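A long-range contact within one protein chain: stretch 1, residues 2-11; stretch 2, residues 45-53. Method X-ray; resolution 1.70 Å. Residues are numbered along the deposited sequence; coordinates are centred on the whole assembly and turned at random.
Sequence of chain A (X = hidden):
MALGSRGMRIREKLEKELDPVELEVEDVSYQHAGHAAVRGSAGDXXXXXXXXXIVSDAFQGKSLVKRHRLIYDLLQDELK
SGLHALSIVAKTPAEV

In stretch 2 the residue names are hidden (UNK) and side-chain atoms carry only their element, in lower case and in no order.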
# COMPACT_ATOMS: atom_id res chain seq x y z
N ALA A 2 -16.91 -1.41 2.48
CA ALA A 2 -15.58 -1.17 3.04
C ALA A 2 -14.84 -0.11 2.23
O ALA A 2 -15.18 1.07 2.26
CB ALA A 2 -14.78 -2.46 3.08
N LEU A 3 -13.83 -0.55 1.50
CA LEU A 3 -13.00 0.35 0.72
C LEU A 3 -13.75 0.90 -0.48
O LEU A 3 -14.65 0.26 -1.01
CB LEU A 3 -11.74 -0.37 0.25
CG LEU A 3 -10.76 -0.81 1.33
CD1 LEU A 3 -9.66 -1.66 0.72
CD2 LEU A 3 -10.18 0.40 2.03
N GLY A 4 -13.36 2.10 -0.92
CA GLY A 4 -13.88 2.67 -2.13
C GLY A 4 -13.16 2.09 -3.33
O GLY A 4 -12.35 1.18 -3.21
N SER A 5 -13.44 2.63 -4.51
CA SER A 5 -12.87 2.07 -5.74
C SER A 5 -11.34 2.08 -5.79
O SER A 5 -10.74 1.09 -6.22
CB SER A 5 -13.45 2.80 -6.95
OG SER A 5 -13.25 4.19 -6.82
N ARG A 6 -10.70 3.17 -5.38
CA ARG A 6 -9.23 3.22 -5.36
C ARG A 6 -8.66 2.22 -4.35
O ARG A 6 -7.71 1.50 -4.66
CB ARG A 6 -8.68 4.62 -5.03
CG ARG A 6 -7.19 4.60 -4.67
CD ARG A 6 -6.55 6.00 -4.65
NE ARG A 6 -6.59 6.58 -5.98
CZ ARG A 6 -7.12 7.75 -6.29
NH1 ARG A 6 -7.65 8.52 -5.35
NH2 ARG A 6 -7.10 8.16 -7.55
N GLY A 7 -9.23 2.19 -3.15
CA GLY A 7 -8.78 1.24 -2.12
C GLY A 7 -8.81 -0.19 -2.64
O GLY A 7 -7.89 -0.97 -2.40
N MET A 8 -9.88 -0.53 -3.35
CA MET A 8 -10.02 -1.87 -3.91
C MET A 8 -8.95 -2.14 -4.97
O MET A 8 -8.37 -3.23 -5.01
CB MET A 8 -11.43 -2.08 -4.49
CG MET A 8 -12.51 -2.13 -3.42
SD MET A 8 -12.14 -3.38 -2.16
CE MET A 8 -12.59 -4.89 -3.01
N ARG A 9 -8.69 -1.14 -5.82
CA ARG A 9 -7.62 -1.29 -6.81
C ARG A 9 -6.25 -1.48 -6.16
O ARG A 9 -5.45 -2.29 -6.65
CB ARG A 9 -7.56 -0.07 -7.75
CG ARG A 9 -8.69 0.01 -8.72
CD ARG A 9 -8.39 1.03 -9.83
NE ARG A 9 -8.08 2.36 -9.31
CZ ARG A 9 -8.98 3.32 -9.16
NH1 ARG A 9 -10.24 3.10 -9.46
NH2 ARG A 9 -8.62 4.51 -8.69
N ILE A 10 -5.98 -0.72 -5.09
CA ILE A 10 -4.71 -0.82 -4.38
C ILE A 10 -4.56 -2.22 -3.79
O ILE A 10 -3.53 -2.86 -3.96
CB ILE A 10 -4.60 0.25 -3.26
CG1 ILE A 10 -4.39 1.64 -3.87
CG2 ILE A 10 -3.47 -0.07 -2.28
CD1 ILE A 10 -4.48 2.76 -2.82
N ARG A 11 -5.60 -2.71 -3.14
CA ARG A 11 -5.57 -4.05 -2.56
C ARG A 11 -5.33 -5.10 -3.65
O ARG A 11 -4.52 -6.00 -3.49
CB ARG A 11 -6.86 -4.35 -1.80
CG ARG A 11 -6.98 -5.80 -1.37
CD ARG A 11 -8.10 -6.01 -0.37
NE ARG A 11 -7.66 -5.77 1.00
CZ ARG A 11 -6.97 -6.64 1.73
NH1 ARG A 11 -6.62 -7.82 1.23
NH2 ARG A 11 -6.62 -6.32 2.97
N UNK A 45 -14.55 11.59 1.02
CA UNK A 45 -13.23 12.09 1.49
C UNK A 45 -12.14 12.07 0.43
O UNK A 45 -11.06 12.63 0.64
o UNK A 45 -13.72 11.06 4.91
c UNK A 45 -12.73 11.41 2.78
c UNK A 45 -13.48 11.88 4.00
o UNK A 45 -13.83 13.08 4.05
N UNK A 46 -12.38 11.40 -0.70
CA UNK A 46 -11.46 11.50 -1.81
C UNK A 46 -10.52 10.35 -2.08
O UNK A 46 -9.89 10.31 -3.13
N UNK A 47 -10.41 9.41 -1.14
CA UNK A 47 -9.43 8.33 -1.24
C UNK A 47 -8.05 8.89 -1.53
O UNK A 47 -7.38 8.47 -2.46
c UNK A 47 -11.39 5.40 -2.89
c UNK A 47 -11.19 6.67 -2.08
o UNK A 47 -11.88 5.50 -4.03
o UNK A 47 -11.04 4.30 -2.40
c UNK A 47 -9.82 7.30 -2.31
N UNK A 48 -7.62 9.84 -0.70
CA UNK A 48 -6.35 10.53 -0.91
C UNK A 48 -5.23 9.99 -0.03
O UNK A 48 -4.06 10.16 -0.35
c UNK A 48 -6.50 12.03 -0.58
c UNK A 48 -7.46 12.69 -1.55
o UNK A 48 -7.01 12.16 0.75
N UNK A 49 -5.59 9.33 1.07
CA UNK A 49 -4.60 8.86 2.03
C UNK A 49 -4.92 7.45 2.50
O UNK A 49 -6.03 7.17 2.95
c UNK A 49 -4.05 11.16 2.93
c UNK A 49 -4.09 13.20 2.11
c UNK A 49 -2.86 11.75 3.21
n UNK A 49 -4.79 12.09 2.24
c UNK A 49 -4.56 9.79 3.24
n UNK A 49 -2.91 13.02 2.68
N UNK A 50 -3.93 6.56 2.41
CA UNK A 50 -4.09 5.20 2.91
C UNK A 50 -2.91 4.81 3.79
O UNK A 50 -1.79 5.27 3.58
c UNK A 50 -5.44 4.32 0.95
c UNK A 50 -7.68 3.58 0.45
c UNK A 50 -5.54 5.26 -0.05
c UNK A 50 -6.52 3.48 1.19
c UNK A 50 -4.19 4.19 1.77
c UNK A 50 -7.78 4.54 -0.56
c UNK A 50 -6.71 5.38 -0.81
N UNK A 51 -3.19 3.96 4.78
CA UNK A 51 -2.15 3.25 5.50
C UNK A 51 -2.09 1.84 4.95
O UNK A 51 -3.12 1.18 4.82
n UNK A 51 -3.23 4.68 8.75
c UNK A 51 -2.44 4.54 7.69
o UNK A 51 -1.73 5.45 7.27
c UNK A 51 -2.45 3.18 7.01
N UNK A 52 -0.89 1.38 4.61
CA UNK A 52 -0.69 0.02 4.12
C UNK A 52 0.19 -0.78 5.08
O UNK A 52 1.24 -0.30 5.51
c UNK A 52 -0.62 0.88 1.66
c UNK A 52 -2.04 0.40 1.40
c UNK A 52 0.21 0.79 0.38
c UNK A 52 0.01 0.05 2.77
N UNK A 53 -0.23 -2.00 5.42
CA UNK A 53 0.65 -2.93 6.12
C UNK A 53 0.74 -4.18 5.28
O UNK A 53 -0.27 -4.83 5.01
c UNK A 53 1.05 -4.20 8.31
c UNK A 53 0.12 -3.26 7.52
n UNK A 53 0.59 -7.39 9.49
n UNK A 53 2.13 -7.47 11.20
c UNK A 53 1.34 -6.76 10.38
n UNK A 53 1.29 -5.44 10.46
c UNK A 53 0.43 -4.60 9.63
O HOH W 1 -11.12 3.70 0.05

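Position 45 carries two side-chain carbons, the second bearing two oxygens, which is a short carboxylate. Its side chain is out of reach of stretch 1, so the identification rests on composition alone: D45.

Position 46 has no side-chain atoms, and its backbone agrees with that reading. At phi 103° and psi -12°, a CB would be jammed against the carbonyl O of the residue before. This is G46, whose O lies 3.6 Å from R6 NH1, near the plane of the guanidinium.

Position 47 has three side-chain carbons, the third carrying two oxygens. The chain points toward the start of the helix, and its carboxylate reaches the backbone there; a carboxylate on a third carbon is glutamate, E47. R6 N donates to E47 OE1 at 2.9 Å with an N-H...O angle of 163°, and G7 N donates to E47 OE2 at 2.9 Å and 166°. Both amides lie in the first turn of the helix, where no preceding turn supplies carbonyl acceptors, so the carboxylate fills that need. S5 N is also near, 3.3 Å from E47 OE1, but its angle is too poor for a hydrogen bond. A water accepts from G4 N at 2.9 Å and donates to E47 OE2 at 2.5 Å, extending the network by one residue. The backbone takes part as well: R6 NH1 donates to E47 O at 2.9 Å and 153°. G4 suits this crowded site, since an ideal CB on it would fall 2.7 Å from E47 OE2.

Position 48 shows one carbon bearing one oxygen and one further carbon, a beta-branched hydroxyl: T48. Its CB points away from stretch 1.

At position 49, one carbon leads to a five-membered ring of three carbons and two nitrogens, an imidazole, hence H49. The ring makes no contact with the helix; instead H49 ND1 and T48 OG1 share a hydrogen bond of 2.7 Å.

Position 50 has one carbon followed by a six-carbon ring with no heteroatom, so it is F50. I10 CD1 sits over one face, 4.0 Å from the ring centroid and 18° off the normal, a CH-pi contact. L3 CD2 approaches the ring edge, 4.3 Å from F50 CE2, while G7 CA comes within 3.6 Å of F50 CE2.

Position 51 has two carbons, the second carrying one oxygen and one nitrogen. This amide, N51, lies out of reach of stretch 1.

Position 52 has four carbons forked at the second: L52. Its CD2 packs 4.0 Å from I10 CG2.

Position 53 runs through three carbons and a nitrogen to a carbon bearing two more nitrogens, a guanidinium: R53, also out of reach.

The contact therefore combines two modes. E47 ties down the helix start through R6 N and G7 N, while alternate strand residues F50 and L52 point toward the helix and pack against I10. Together the two stretches bury 356 Å², with E47 the most covered residue at 98 Å².

Stretch 2 (45-53) DGETHFNLR
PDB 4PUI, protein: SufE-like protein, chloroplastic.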